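Local coordinates for alginate lyase, family PL7 (Zobellia galactanivorans, PDB 3ZPY), which degrades alginate as a polysaccharide lyase of family PL7, with this chain forming the catalytic domain of a longer protein, at residues A[13-18]-A[217-222]; A[137-142]-A[191-196]. All coordinates share one frame; numbering follows the deposited sequence.

Contact 1: residues A[13-18]-A[217-222]; sequences NTWKIN and FKVGNY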
loop_
_atom_site.group_PDB
_atom_site.type_symbol
_atom_site.label_atom_id
_atom_site.label_comp_id
_atom_site.label_asym_id
_atom_site.label_seq_id
_atom_site.Cartn_x
_atom_site.Cartn_y
_atom_site.Cartn_z
ATOM N N ASN A 13 10.788 14.324 3.849
ATOM C CA ASN A 13 11.753 13.689 4.638
ATOM C C ASN A 13 11.261 12.390 5.379
ATOM O O ASN A 13 12.065 11.521 5.763
ATOM C CB ASN A 13 12.536 14.680 5.445
ATOM C CG ASN A 13 13.778 15.194 4.688
ATOM O OD1 ASN A 13 14.820 15.387 5.295
ATOM N ND2 ASN A 13 13.688 15.319 3.316
ATOM N N THR A 14 9.911 12.216 5.492
ATOM C CA THR A 14 9.329 11.021 6.125
ATOM C C THR A 14 8.612 10.022 5.144
ATOM O O THR A 14 8.482 8.847 5.477
ATOM C CB THR A 14 8.387 11.375 7.332
ATOM O OG1 THR A 14 7.365 12.251 6.860
ATOM C CG2 THR A 14 9.181 12.043 8.443
ATOM N N TRP A 15 8.098 10.540 4.035
ATOM C CA TRP A 15 7.419 9.683 3.036
ATOM C C TRP A 15 7.608 10.270 1.642
ATOM O O TRP A 15 7.506 11.472 1.456
ATOM C CB TRP A 15 5.924 9.609 3.267
ATOM C CG TRP A 15 5.522 9.031 4.604
ATOM C CD1 TRP A 15 5.295 9.735 5.795
ATOM C CD2 TRP A 15 5.290 7.617 4.917
ATOM N NE1 TRP A 15 5.002 8.864 6.797
ATOM C CE2 TRP A 15 4.990 7.566 6.320
ATOM C CE3 TRP A 15 5.378 6.400 4.176
ATOM C CZ2 TRP A 15 4.708 6.366 6.956
ATOM C CZ3 TRP A 15 5.103 5.220 4.810
ATOM C CH2 TRP A 15 4.762 5.191 6.179
ATOM N N LYS A 16 7.924 9.402 0.670
ATOM C CA LYS A 16 7.906 9.765 -0.703
ATOM C C LYS A 16 6.533 9.365 -1.287
ATOM O O LYS A 16 6.000 8.286 -1.005
ATOM C CB LYS A 16 9.028 8.990 -1.424
ATOM C CG LYS A 16 9.012 9.043 -2.938
ATOM C CD LYS A 16 10.357 8.466 -3.523
ATOM C CE LYS A 16 11.697 9.127 -3.035
ATOM N NZ LYS A 16 13.099 8.770 -3.596
ATOM N N ILE A 17 6.020 10.239 -2.158
ATOM C CA ILE A 17 4.683 10.039 -2.757
ATOM C C ILE A 17 4.826 9.482 -4.171
ATOM O O ILE A 17 5.345 10.169 -5.051
ATOM C CB ILE A 17 3.901 11.360 -2.789
ATOM C CG1 ILE A 17 3.703 11.875 -1.394
ATOM C CG2 ILE A 17 2.512 11.111 -3.385
ATOM C CD1 ILE A 17 3.225 13.343 -1.428
ATOM N N ASN A 18 4.345 8.206 -4.313
ATOM C CA ASN A 18 4.240 7.544 -5.646
ATOM C C ASN A 18 2.871 7.900 -6.268
ATOM O O ASN A 18 1.847 7.671 -5.648
ATOM C CB ASN A 18 4.300 6.006 -5.562
ATOM C CG ASN A 18 5.445 5.428 -4.761
ATOM O OD1 ASN A 18 6.583 5.922 -4.735
ATOM N ND2 ASN A 18 5.162 4.329 -4.168
ATOM N N PHE A 217 8.340 0.404 5.124
ATOM C CA PHE A 217 6.907 0.375 4.997
ATOM C C PHE A 217 6.434 1.124 3.729
ATOM O O PHE A 217 7.074 2.087 3.285
ATOM C CB PHE A 217 6.284 1.088 6.204
ATOM C CG PHE A 217 6.395 0.280 7.463
ATOM C CD1 PHE A 217 5.731 -0.937 7.580
ATOM C CD2 PHE A 217 7.152 0.753 8.518
ATOM C CE1 PHE A 217 5.806 -1.650 8.787
ATOM C CE2 PHE A 217 7.233 0.045 9.738
ATOM C CZ PHE A 217 6.523 -1.134 9.860
ATOM N N LYS A 218 5.267 0.679 3.252
ATOM C CA LYS A 218 4.502 1.469 2.215
ATOM C C LYS A 218 3.076 1.467 2.642
ATOM O O LYS A 218 2.593 0.496 3.261
ATOM C CB LYS A 218 4.646 0.974 0.790
ATOM C CG LYS A 218 6.049 0.718 0.316
ATOM C CD LYS A 218 6.091 0.563 -1.214
ATOM C CE LYS A 218 6.064 1.879 -1.895
ATOM N NZ LYS A 218 5.653 1.933 -3.294
ATOM N N VAL A 219 2.348 2.524 2.231
ATOM C CA VAL A 219 0.930 2.547 2.617
ATOM C C VAL A 219 0.195 3.422 1.616
ATOM O O VAL A 219 0.710 4.458 1.163
ATOM C CB VAL A 219 0.721 3.076 4.084
ATOM C CG1 VAL A 219 1.158 4.546 4.236
ATOM C CG2 VAL A 219 -0.677 2.914 4.593
ATOM N N GLY A 220 -1.034 3.029 1.291
ATOM C CA GLY A 220 -1.704 3.752 0.199
ATOM C C GLY A 220 -2.661 2.763 -0.497
ATOM O O GLY A 220 -3.369 1.926 0.142
ATOM N N ASN A 221 -2.568 2.814 -1.848
ATOM C CA ASN A 221 -3.414 1.972 -2.705
ATOM C C ASN A 221 -2.567 1.367 -3.826
ATOM O O ASN A 221 -2.291 2.026 -4.822
ATOM C CB ASN A 221 -4.556 2.813 -3.294
ATOM C CG ASN A 221 -5.554 2.017 -4.036
ATOM O OD1 ASN A 221 -5.379 0.785 -4.209
ATOM N ND2 ASN A 221 -6.584 2.684 -4.521
ATOM N N TYR A 222 -2.258 0.089 -3.636
ATOM C CA TYR A 222 -1.496 -0.709 -4.637
ATOM C C TYR A 222 -2.497 -1.671 -5.162
ATOM O O TYR A 222 -2.861 -2.624 -4.506
ATOM C CB TYR A 222 -0.306 -1.382 -3.888
ATOM C CG TYR A 222 0.647 -2.215 -4.724
ATOM C CD1 TYR A 222 0.795 -2.035 -6.096
ATOM C CD2 TYR A 222 1.467 -3.113 -4.043
ATOM C CE1 TYR A 222 1.693 -2.823 -6.801
ATOM C CE2 TYR A 222 2.334 -3.874 -4.707
ATOM C CZ TYR A 222 2.485 -3.707 -6.093
ATOM O OH TYR A 222 3.447 -4.447 -6.882
#

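Contact 2: residues A[137-142]-A[191-196]; sequences DDVVRV and GYVELF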
loop_
_atom_site.group_PDB
_atom_site.type_symbol
_atom_site.label_atom_id
_atom_site.label_comp_id
_atom_site.label_asym_id
_atom_site.label_seq_id
_atom_site.Cartn_x
_atom_site.Cartn_y
_atom_site.Cartn_z
ATOM N N ASP A 137 11.591 -9.262 -2.004
ATOM C CA ASP A 137 10.601 -8.377 -2.632
ATOM C C ASP A 137 9.547 -7.970 -1.580
ATOM O O ASP A 137 9.983 -7.617 -0.448
ATOM C CB ASP A 137 10.012 -8.999 -3.901
ATOM C CG ASP A 137 11.012 -9.093 -5.044
ATOM O OD1 ASP A 137 11.886 -8.198 -5.277
ATOM O OD2 ASP A 137 10.905 -10.110 -5.742
ATOM N N ASP A 138 8.223 -7.967 -1.845
ATOM C CA ASP A 138 7.264 -7.667 -0.766
ATOM C C ASP A 138 7.342 -8.725 0.316
ATOM O O ASP A 138 7.125 -9.897 0.070
ATOM C CB ASP A 138 5.826 -7.673 -1.271
ATOM C CG ASP A 138 5.520 -6.571 -2.289
ATOM O OD1 ASP A 138 6.249 -5.565 -2.391
ATOM O OD2 ASP A 138 4.542 -6.753 -3.088
ATOM N N VAL A 139 7.583 -8.256 1.548
ATOM C CA VAL A 139 7.566 -9.122 2.755
ATOM C C VAL A 139 6.121 -9.475 3.097
ATOM O O VAL A 139 5.780 -10.618 3.368
ATOM C CB VAL A 139 8.271 -8.435 3.923
ATOM C CG1 VAL A 139 8.073 -9.183 5.204
ATOM C CG2 VAL A 139 9.754 -8.212 3.621
ATOM N N VAL A 140 5.265 -8.435 3.107
ATOM C CA VAL A 140 3.793 -8.672 3.377
ATOM C C VAL A 140 3.028 -7.607 2.616
ATOM O O VAL A 140 3.491 -6.451 2.522
ATOM C CB VAL A 140 3.471 -8.692 4.912
ATOM C CG1 VAL A 140 3.620 -7.286 5.554
ATOM C CG2 VAL A 140 2.057 -9.248 5.168
ATOM N N ARG A 141 1.890 -8.032 2.091
ATOM C CA ARG A 141 0.867 -7.151 1.552
ATOM C C ARG A 141 -0.426 -7.381 2.310
ATOM O O ARG A 141 -0.921 -8.514 2.367
ATOM C CB ARG A 141 0.645 -7.465 0.084
ATOM C CG ARG A 141 1.784 -6.968 -0.800
ATOM C CD ARG A 141 1.357 -6.922 -2.282
ATOM N NE ARG A 141 0.811 -8.188 -2.789
ATOM C CZ ARG A 141 1.551 -9.199 -3.212
ATOM N NH1 ARG A 141 2.875 -9.160 -3.143
ATOM N NH2 ARG A 141 0.964 -10.320 -3.661
ATOM N N VAL A 142 -1.014 -6.294 2.866
ATOM C CA VAL A 142 -2.277 -6.345 3.598
ATOM C C VAL A 142 -3.350 -5.891 2.609
ATOM O O VAL A 142 -3.242 -4.779 2.095
ATOM C CB VAL A 142 -2.156 -5.393 4.784
ATOM C CG1 VAL A 142 -3.488 -5.382 5.536
ATOM C CG2 VAL A 142 -1.010 -5.762 5.726
ATOM N N GLY A 191 11.835 -11.030 13.970
ATOM C CA GLY A 191 11.685 -11.712 12.767
ATOM C C GLY A 191 10.248 -12.155 12.479
ATOM O O GLY A 191 10.003 -12.811 11.518
ATOM N N TYR A 192 9.268 -11.745 13.280
ATOM C CA TYR A 192 7.861 -11.991 13.012
ATOM C C TYR A 192 7.207 -10.785 12.335
ATOM O O TYR A 192 7.433 -9.640 12.744
ATOM C CB TYR A 192 7.064 -12.207 14.312
ATOM C CG TYR A 192 7.329 -13.564 14.958
ATOM C CD1 TYR A 192 8.514 -13.792 15.727
ATOM C CD2 TYR A 192 6.359 -14.560 14.901
ATOM C CE1 TYR A 192 8.719 -15.036 16.354
ATOM C CE2 TYR A 192 6.632 -15.837 15.480
ATOM C CZ TYR A 192 7.740 -16.014 16.222
ATOM O OH TYR A 192 8.074 -17.235 16.870
ATOM N N VAL A 193 6.358 -11.048 11.317
ATOM C CA VAL A 193 5.483 -10.035 10.682
ATOM C C VAL A 193 4.109 -10.238 11.259
ATOM O O VAL A 193 3.599 -11.354 11.363
ATOM C CB VAL A 193 5.450 -10.288 9.173
ATOM C CG1 VAL A 193 4.445 -9.374 8.530
ATOM C CG2 VAL A 193 6.856 -10.064 8.643
ATOM N N GLU A 194 3.501 -9.127 11.710
ATOM C CA GLU A 194 2.197 -9.186 12.409
ATOM C C GLU A 194 1.313 -8.030 12.112
ATOM O O GLU A 194 1.792 -6.879 12.018
ATOM C CB GLU A 194 2.420 -9.308 13.906
ATOM C CG GLU A 194 1.138 -9.441 14.742
ATOM C CD GLU A 194 1.449 -9.927 16.131
ATOM O OE1 GLU A 194 2.648 -9.839 16.565
ATOM O OE2 GLU A 194 0.538 -10.460 16.784
ATOM N N LEU A 195 0.037 -8.374 11.875
ATOM C CA LEU A 195 -1.015 -7.330 11.763
ATOM C C LEU A 195 -1.972 -7.435 12.869
ATOM O O LEU A 195 -2.543 -8.485 13.111
ATOM C CB LEU A 195 -1.748 -7.508 10.408
ATOM C CG LEU A 195 -2.851 -6.487 10.086
ATOM C CD1 LEU A 195 -2.338 -5.072 9.834
ATOM C CD2 LEU A 195 -3.643 -6.981 8.885
ATOM N N PHE A 196 -2.249 -6.266 13.487
ATOM C CA PHE A 196 -3.363 -6.080 14.400
ATOM C C PHE A 196 -4.417 -5.225 13.674
ATOM O O PHE A 196 -4.100 -4.258 12.948
ATOM C CB PHE A 196 -2.946 -5.310 15.685
ATOM C CG PHE A 196 -1.906 -6.030 16.559
ATOM C CD1 PHE A 196 -0.522 -5.972 16.243
ATOM C CD2 PHE A 196 -2.267 -6.557 17.774
ATOM C CE1 PHE A 196 0.400 -6.691 17.030
ATOM C CE2 PHE A 196 -1.379 -7.252 18.569
ATOM C CZ PHE A 196 -0.058 -7.275 18.209
#

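Contact 1: residues A[13-18]-A[217-222]
Phe217 meets the indole of Trp15 with its near end: its carbonyl O lies 4.0 Å from Trp15 CZ3, and its CB approaches CH2 of the same ring. Beyond CB the phenyl ring turns off to Trp90 and Ile124, so the backbone and the base of the side chain do the touching. With CG anti to the carbonyl carbon (chi1 -61°), the indole of Trp15 is carried toward 217-219 and its six-membered ring leads.

Lys218 works on the other face of the sheet. Its chain is bent at chi3 (80°), and its tip arrives beside the side-chain amide of Asn18, the two side chains crossing at about a right angle. The buried ammonium of Lys218 forms a salt bridge with Glu78 OE1, and Arg76 NH1 also lies close to it.

Val219 returns to the apolar side. Its CG1 lies 4.0 Å from Trp15 CZ3, an oblique approach to the ring. Ile240 and Val245 of strand 235-247, in the facing sheet, cover Val219 and Trp15 respectively.

At Gly220 the chain turns a corner, with a backbone conformation that calls for glycine, and Tyr222 beyond it makes a cation-pi contact with Arg76. Strand 76-83 lies between strands 15-21 and 216-219 and pairs with both; the axes of 15-18 and 217-219 pass 9.1 Å apart. Residues 217-222 lie within the YFKxGxYxQ signature of PL7 lyases, part of the sheet that carries the substrate groove in this family.

Contact 2: residues A[137-142]-A[191-196]
Val193 presents both its methyl groups to successive valines. CG2 lies 3.8 Å from Val139 CG1, an oblique crossing, while CG1, anti to the backbone N (chi1 173°), comes 3.7 Å from Val140 CG1 as the two side chains slide past each other in opposite directions. Two neighbouring residues can point the same way because Val139 and Val140 form a classic beta bulge opposite Ile124. Two residues further along each strand, Val142 and Leu195 reach toward each other tip to tip, CG1 to CD2 at 3.7 Å, and Leu157 flanks both. This tight layer is wholly apolar.

The outward side of segment 137-142 is polar, partly open to solvent and without contact to 191-196, though its charges are tied down by bonds. Arg141 and Asp138 are partly exposed and are joined there by a salt bridge, NH1 to OD2 at 2.9 Å. The carboxylate offers its anti lone pair, and OD2 is tilted 18° from the guanidinium plane. Glu165 takes NH2 of Arg141, and His125 bonds OD1 of Asp138. On the far side of strand 192-197, Glu194 turns away to Arg204 and Ser201.

Apolar packing between two facing antiparallel sheets is the hallmark of a beta sandwich, here the jelly roll of PL7 lyases.

Both contacts are buried, yet they illustrate two ways of building a sandwich. Contact 1 lies nearer the centre of the chain and links strands of one sheet across an intervening strand, and does so on both faces: apolar on the face toward the other sheet, polar on the opposite face, though buried there too. Contact 2 runs from that sheet to the opposite one and is apolar throughout; its charges stand behind the interface. The shared sheet connects them: Ile124 of strand 117-125 is packed by Phe217 of contact 1 and by both bulge valines of contact 2. The ring of Tyr222, just past contact 1, packs against the Asp138-Arg141 pair, CE2 lying 4.0 Å from Asp138 OD2.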